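Local coordinates for protein Sf11-rnase (Nicotiana alata, PDB 1IOO) that cleaves RNA as a secreted T2-type ribonuclease of the flower style, associated with the gametophytic rejection of self pollen, at residues L5-T10 and D113-L118; D139-K142 and N148-I151. All coordinates share one frame; numbering follows the deposited sequence.

Interaction 1: residues L5-T10 and D113-L118; sequences LQLVLT and DKFDLL. With NAG (2-acetamido-2-deoxy-beta-D-glucopyranose), chain C; MAN (alpha-D-mannopyranose), chain B; NAG (2-acetamido-2-deoxy-beta-D-glucopyranose), chain D.
The ring of F115 meets L7 obliquely: the CD2 methyl of L7 stands 4.3 Å from F115 CE1. Over one face of the same ring lies CB of the preceding residue, K114, displaced toward the rim, and I168 and F170 of strand 162-170 also touch it. A second apolar pair follows along the strand, where L9 CD1 and L117 CD1 come within 3.6 Å of each other. A chi1 of -61° sets CG of L9 anti to the carbonyl carbon, from where CD1 reaches L117; the two side chains cross at a slant. In this RNase T2 fold, strand 4-10 belongs to the antiparallel sheet, and the turn running into helix 117-123 covers one side of it; D116 is the N-cap, its OD1 accepting from R119 N. Sugars of the glycan attached to N28 lie against the turn. D113 O accepts from NAG N2 (chain C) at 3.0 Å and from MAN O3 at 2.9 Å, while D113 OD2 accepts from MAN O4 at 2.7 Å. An alanine at D113 would keep the backbone acceptor but would probably leave that mannose hydroxyl without its carboxylate partner. The acetamido methyl C8 of the chain C NAG rests 3.5 Å from F115 C.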
loop_
_atom_site.group_PDB
_atom_site.type_symbol
_atom_site.label_atom_id
_atom_site.label_comp_id
_atom_site.label_asym_id
_atom_site.label_seq_id
_atom_site.Cartn_x
_atom_site.Cartn_y
_atom_site.Cartn_z
ATOM N N LEU A 5 4.996 -7.693 8.389
ATOM C CA LEU A 5 4.220 -6.501 8.094
ATOM C C LEU A 5 4.268 -6.235 6.605
ATOM O O LEU A 5 5.345 -6.258 6.008
ATOM C CB LEU A 5 4.808 -5.271 8.789
ATOM C CG LEU A 5 4.605 -5.012 10.273
ATOM C CD1 LEU A 5 5.449 -3.808 10.669
ATOM C CD2 LEU A 5 3.133 -4.745 10.558
ATOM N N GLN A 6 3.117 -6.009 5.991
ATOM C CA GLN A 6 3.102 -5.713 4.575
ATOM C C GLN A 6 2.670 -4.283 4.316
ATOM O O GLN A 6 1.539 -3.900 4.618
ATOM C CB GLN A 6 2.171 -6.662 3.805
ATOM C CG GLN A 6 2.181 -6.343 2.310
ATOM C CD GLN A 6 1.253 -7.203 1.484
ATOM O OE1 GLN A 6 1.205 -7.071 0.260
ATOM N NE2 GLN A 6 0.507 -8.084 2.141
ATOM N N LEU A 7 3.595 -3.473 3.813
ATOM C CA LEU A 7 3.250 -2.124 3.417
ATOM C C LEU A 7 2.643 -2.173 2.028
ATOM O O LEU A 7 3.289 -2.632 1.081
ATOM C CB LEU A 7 4.489 -1.219 3.403
ATOM C CG LEU A 7 4.236 0.215 2.913
ATOM C CD1 LEU A 7 3.472 1.001 3.969
ATOM C CD2 LEU A 7 5.564 0.895 2.606
ATOM N N VAL A 8 1.385 -1.766 1.912
ATOM C CA VAL A 8 0.710 -1.789 0.628
ATOM C C VAL A 8 0.610 -0.399 0.047
ATOM O O VAL A 8 -0.025 0.483 0.628
ATOM C CB VAL A 8 -0.702 -2.390 0.743
ATOM C CG1 VAL A 8 -1.357 -2.451 -0.637
ATOM C CG2 VAL A 8 -0.617 -3.776 1.365
ATOM N N LEU A 9 1.256 -0.203 -1.096
ATOM C CA LEU A 9 1.250 1.086 -1.770
ATOM C C LEU A 9 0.359 1.051 -3.001
ATOM O O LEU A 9 0.488 0.175 -3.857
ATOM C CB LEU A 9 2.670 1.485 -2.180
ATOM C CG LEU A 9 3.668 1.642 -1.025
ATOM C CD1 LEU A 9 5.057 1.914 -1.589
ATOM C CD2 LEU A 9 3.244 2.771 -0.095
ATOM N N THR A 10 -0.540 2.021 -3.076
ATOM C CA THR A 10 -1.478 2.139 -4.177
ATOM C C THR A 10 -0.945 3.048 -5.277
ATOM O O THR A 10 -0.289 4.051 -5.004
ATOM C CB THR A 10 -2.790 2.816 -3.715
ATOM O OG1 THR A 10 -3.471 1.982 -2.774
ATOM C CG2 THR A 10 -3.688 3.120 -4.907
ATOM N N ASP A 113 8.227 6.623 3.235
ATOM C CA ASP A 113 9.288 7.582 2.956
ATOM C C ASP A 113 10.586 6.892 2.546
ATOM O O ASP A 113 11.475 7.517 1.967
ATOM C CB ASP A 113 9.528 8.444 4.193
ATOM C CG ASP A 113 10.430 9.619 3.912
ATOM O OD1 ASP A 113 10.084 10.426 3.028
ATOM O OD2 ASP A 113 11.481 9.736 4.575
ATOM N N LYS A 114 10.697 5.605 2.854
ATOM C CA LYS A 114 11.889 4.842 2.511
ATOM C C LYS A 114 11.968 4.564 1.018
ATOM O O LYS A 114 13.034 4.220 0.503
ATOM C CB LYS A 114 11.892 3.490 3.234
ATOM C CG LYS A 114 12.408 3.507 4.659
ATOM C CD LYS A 114 12.271 2.123 5.299
ATOM C CE LYS A 114 12.953 1.027 4.477
ATOM N NZ LYS A 114 14.440 1.159 4.415
ATOM N N PHE A 115 10.849 4.716 0.317
ATOM C CA PHE A 115 10.836 4.378 -1.088
ATOM C C PHE A 115 10.361 5.500 -1.988
ATOM O O PHE A 115 9.644 6.419 -1.588
ATOM C CB PHE A 115 9.918 3.174 -1.354
ATOM C CG PHE A 115 10.204 1.985 -0.492
ATOM C CD1 PHE A 115 9.420 1.710 0.627
ATOM C CD2 PHE A 115 11.275 1.151 -0.780
ATOM C CE1 PHE A 115 9.705 0.613 1.451
ATOM C CE2 PHE A 115 11.572 0.057 0.030
ATOM C CZ PHE A 115 10.790 -0.215 1.146
ATOM N N ASP A 116 10.827 5.400 -3.225
ATOM C CA ASP A 116 10.396 6.217 -4.328
ATOM C C ASP A 116 10.276 5.291 -5.516
ATOM O O ASP A 116 11.114 5.291 -6.416
ATOM C CB ASP A 116 11.383 7.348 -4.639
ATOM C CG ASP A 116 10.827 8.340 -5.652
ATOM O OD1 ASP A 116 9.806 8.022 -6.309
ATOM O OD2 ASP A 116 11.411 9.437 -5.800
ATOM N N LEU A 117 9.273 4.420 -5.441
ATOM C CA LEU A 117 9.067 3.379 -6.437
ATOM C C LEU A 117 8.880 3.939 -7.829
ATOM O O LEU A 117 9.288 3.315 -8.805
ATOM C CB LEU A 117 7.886 2.487 -6.044
ATOM C CG LEU A 117 7.986 1.808 -4.670
ATOM C CD1 LEU A 117 6.844 0.813 -4.529
ATOM C CD2 LEU A 117 9.327 1.092 -4.510
ATOM N N LEU A 118 8.251 5.102 -7.938
ATOM C CA LEU A 118 8.066 5.702 -9.244
ATOM C C LEU A 118 9.420 5.981 -9.897
ATOM O O LEU A 118 9.619 5.709 -11.081
ATOM C CB LEU A 118 7.255 6.997 -9.130
ATOM C CG LEU A 118 6.883 7.620 -10.474
ATOM C CD1 LEU A 118 6.068 6.636 -11.302
ATOM C CD2 LEU A 118 6.089 8.892 -10.234
HETATM C C1 NAG C . 10.556 11.197 -0.659
HETATM C C2 NAG C . 12.012 10.944 -0.286
HETATM C C3 NAG C . 12.353 11.632 1.043
HETATM C C4 NAG C . 11.964 13.126 1.003
HETATM C C5 NAG C . 10.505 13.268 0.548
HETATM C C6 NAG C . 10.079 14.714 0.367
HETATM C C7 NAG C . 13.020 8.911 -1.093
HETATM C C8 NAG C . 13.124 7.398 -1.011
HETATM N N2 NAG C . 12.254 9.517 -0.192
HETATM O O3 NAG C . 13.747 11.501 1.279
HETATM O O4 NAG C . 12.108 13.724 2.313
HETATM O O5 NAG C . 10.310 12.611 -0.723
HETATM O O6 NAG C . 10.809 15.336 -0.681
HETATM O O7 NAG C . 13.630 9.518 -1.973
HETATM C C1 MAN B . 16.483 10.084 3.800
HETATM C C2 MAN B . 16.135 8.975 2.803
HETATM C C3 MAN B . 14.709 8.477 3.058
HETATM C C4 MAN B . 14.555 8.029 4.512
HETATM C C5 MAN B . 14.947 9.179 5.442
HETATM C C6 MAN B . 14.913 8.792 6.909
HETATM O O2 MAN B . 17.056 7.902 2.936
HETATM O O3 MAN B . 14.413 7.396 2.188
HETATM O O4 MAN B . 13.207 7.652 4.756
HETATM O O5 MAN B . 16.291 9.622 5.140
HETATM O O6 MAN B . 16.114 8.139 7.297
HETATM C C1 NAG D . 6.938 10.272 -4.404
HETATM C C2 NAG D . 7.749 11.577 -4.490
HETATM C C3 NAG D . 9.142 11.389 -3.899
HETATM C C4 NAG D . 9.012 10.870 -2.474
HETATM C C5 NAG D . 8.231 9.556 -2.498
HETATM C C6 NAG D . 8.034 8.984 -1.109
HETATM C C7 NAG D . 7.858 13.305 -6.169
HETATM C C8 NAG D . 8.317 13.686 -7.566
HETATM N N2 NAG D . 7.851 12.009 -5.870
HETATM O O3 NAG D . 9.828 12.633 -3.897
HETATM O O4 NAG D . 10.319 10.659 -1.916
HETATM O O5 NAG D . 6.915 9.782 -3.051
HETATM O O6 NAG D . 7.195 9.822 -0.328
HETATM O O7 NAG D . 7.515 14.183 -5.371
#

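Interaction 2: residues D139-K142 and N148-I151; sequences DAIK and NPDI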
loop_
_atom_site.group_PDB
_atom_site.type_symbol
_atom_site.label_atom_id
_atom_site.label_comp_id
_atom_site.label_asym_id
_atom_site.label_seq_id
_atom_site.Cartn_x
_atom_site.Cartn_y
_atom_site.Cartn_z
ATOM N N ASP A 139 11.484 -7.347 -10.763
ATOM C CA ASP A 139 12.928 -7.160 -10.619
ATOM C C ASP A 139 13.280 -5.731 -10.196
ATOM O O ASP A 139 14.125 -5.525 -9.326
ATOM C CB ASP A 139 13.650 -7.496 -11.928
ATOM C CG ASP A 139 13.699 -8.991 -12.209
ATOM O OD1 ASP A 139 13.397 -9.791 -11.295
ATOM O OD2 ASP A 139 14.062 -9.369 -13.346
ATOM N N ALA A 140 12.639 -4.748 -10.819
ATOM C CA ALA A 140 12.903 -3.353 -10.498
ATOM C C ALA A 140 12.601 -3.050 -9.029
ATOM O O ALA A 140 13.405 -2.430 -8.333
ATOM C CB ALA A 140 12.079 -2.448 -11.409
ATOM N N ILE A 141 11.444 -3.496 -8.556
ATOM C CA ILE A 141 11.055 -3.244 -7.173
ATOM C C ILE A 141 11.961 -3.981 -6.187
ATOM O O ILE A 141 12.315 -3.442 -5.142
ATOM C CB ILE A 141 9.579 -3.647 -6.941
ATOM C CG1 ILE A 141 8.666 -2.821 -7.861
ATOM C CG2 ILE A 141 9.192 -3.444 -5.483
ATOM C CD1 ILE A 141 8.772 -1.301 -7.671
ATOM N N LYS A 142 12.361 -5.201 -6.526
ATOM C CA LYS A 142 13.193 -5.978 -5.613
ATOM C C LYS A 142 14.542 -5.312 -5.356
ATOM O O LYS A 142 15.205 -5.613 -4.363
ATOM C CB LYS A 142 13.397 -7.405 -6.128
ATOM C CG LYS A 142 13.958 -8.336 -5.056
ATOM C CD LYS A 142 13.965 -9.780 -5.516
ATOM C CE LYS A 142 14.504 -10.696 -4.423
ATOM N NZ LYS A 142 14.468 -12.109 -4.881
ATOM N N ASN A 148 11.558 -10.473 -1.797
ATOM C CA ASN A 148 10.501 -10.475 -2.805
ATOM C C ASN A 148 9.336 -9.565 -2.448
ATOM O O ASN A 148 8.751 -9.672 -1.369
ATOM C CB ASN A 148 9.949 -11.883 -3.021
ATOM C CG ASN A 148 10.924 -12.784 -3.732
ATOM O OD1 ASN A 148 11.907 -12.319 -4.303
ATOM N ND2 ASN A 148 10.654 -14.084 -3.715
ATOM N N PRO A 149 8.988 -8.649 -3.363
ATOM C CA PRO A 149 7.867 -7.739 -3.146
ATOM C C PRO A 149 6.644 -8.441 -3.720
ATOM O O PRO A 149 6.778 -9.499 -4.333
ATOM C CB PRO A 149 8.245 -6.534 -3.988
ATOM C CG PRO A 149 8.872 -7.198 -5.209
ATOM C CD PRO A 149 9.748 -8.274 -4.575
ATOM N N ASP A 150 5.457 -7.890 -3.502
ATOM C CA ASP A 150 4.268 -8.472 -4.103
ATOM C C ASP A 150 3.654 -7.501 -5.089
ATOM O O ASP A 150 3.147 -6.449 -4.704
ATOM C CB ASP A 150 3.224 -8.889 -3.059
ATOM C CG ASP A 150 2.083 -9.711 -3.671
ATOM O OD1 ASP A 150 2.346 -10.487 -4.616
ATOM O OD2 ASP A 150 0.927 -9.600 -3.204
ATOM N N ILE A 151 3.762 -7.830 -6.371
ATOM C CA ILE A 151 3.183 -7.003 -7.419
ATOM C C ILE A 151 1.729 -7.402 -7.636
ATOM O O ILE A 151 1.445 -8.525 -8.046
ATOM C CB ILE A 151 3.966 -7.170 -8.734
ATOM C CG1 ILE A 151 5.468 -6.966 -8.481
ATOM C CG2 ILE A 151 3.450 -6.192 -9.777
ATOM C CD1 ILE A 151 5.812 -5.671 -7.772
#
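I141 and P149 make the tightest apolar touch here, with I141 CG2 3.6 Å from P149 CB and close to the neighbouring CG of the proline ring. On the other branch CG1 of I141 lies 4.0 Å from CD1 of I151, while the chain end runs on away from the strand. With CG2 anti to the backbone N and CG1 beside it (chi1 -60°), the isoleucine can meet both partners at once. K142 flanks the proline, its CB 4.1 Å from P149 CD, and then runs out fully extended to the amide of N148. There K142 NZ gives a hydrogen bond of 2.6 Å to N148 OD1; the C=O...N angle is 156° and the amine sits 19° off the carbonyl plane, approaching the oxygen from nearly beyond the C=O bond. Further out, F138 packs on both N148 and P149, while I151 is backed by F134 and I137 from the same helix. Segment 148-151 is fixed by backbone bonds, N148 to C180 and D150 to G167, and P149 O accepts from Q182 NE2. The chain thus turns back from helix 134-145 into strand 150-154 of the antiparallel RNase T2 sheet, and helix packs on strand.

Interactions 1 and 2 lie in series along the chain, with centres about 11 Å apart, and both reach the same antiparallel sheet. L117 joins their apolar parts: beyond its partner in 5-10, its CD2 packs on I141 CD1 at 4.0 Å, bringing helices 117-123 and 134-145 together. A second touch runs from Q6 OE1 to D150 CB at 4.3 Å. The catalytic side lies nearer interaction 1, where the side chain of L9 is about 6 Å from that of H32, the proton donor; interaction 2 is away from the annotated sites. The sugars at 113-118 are the protein's own glycan, carried by N28, and mark no substrate pocket.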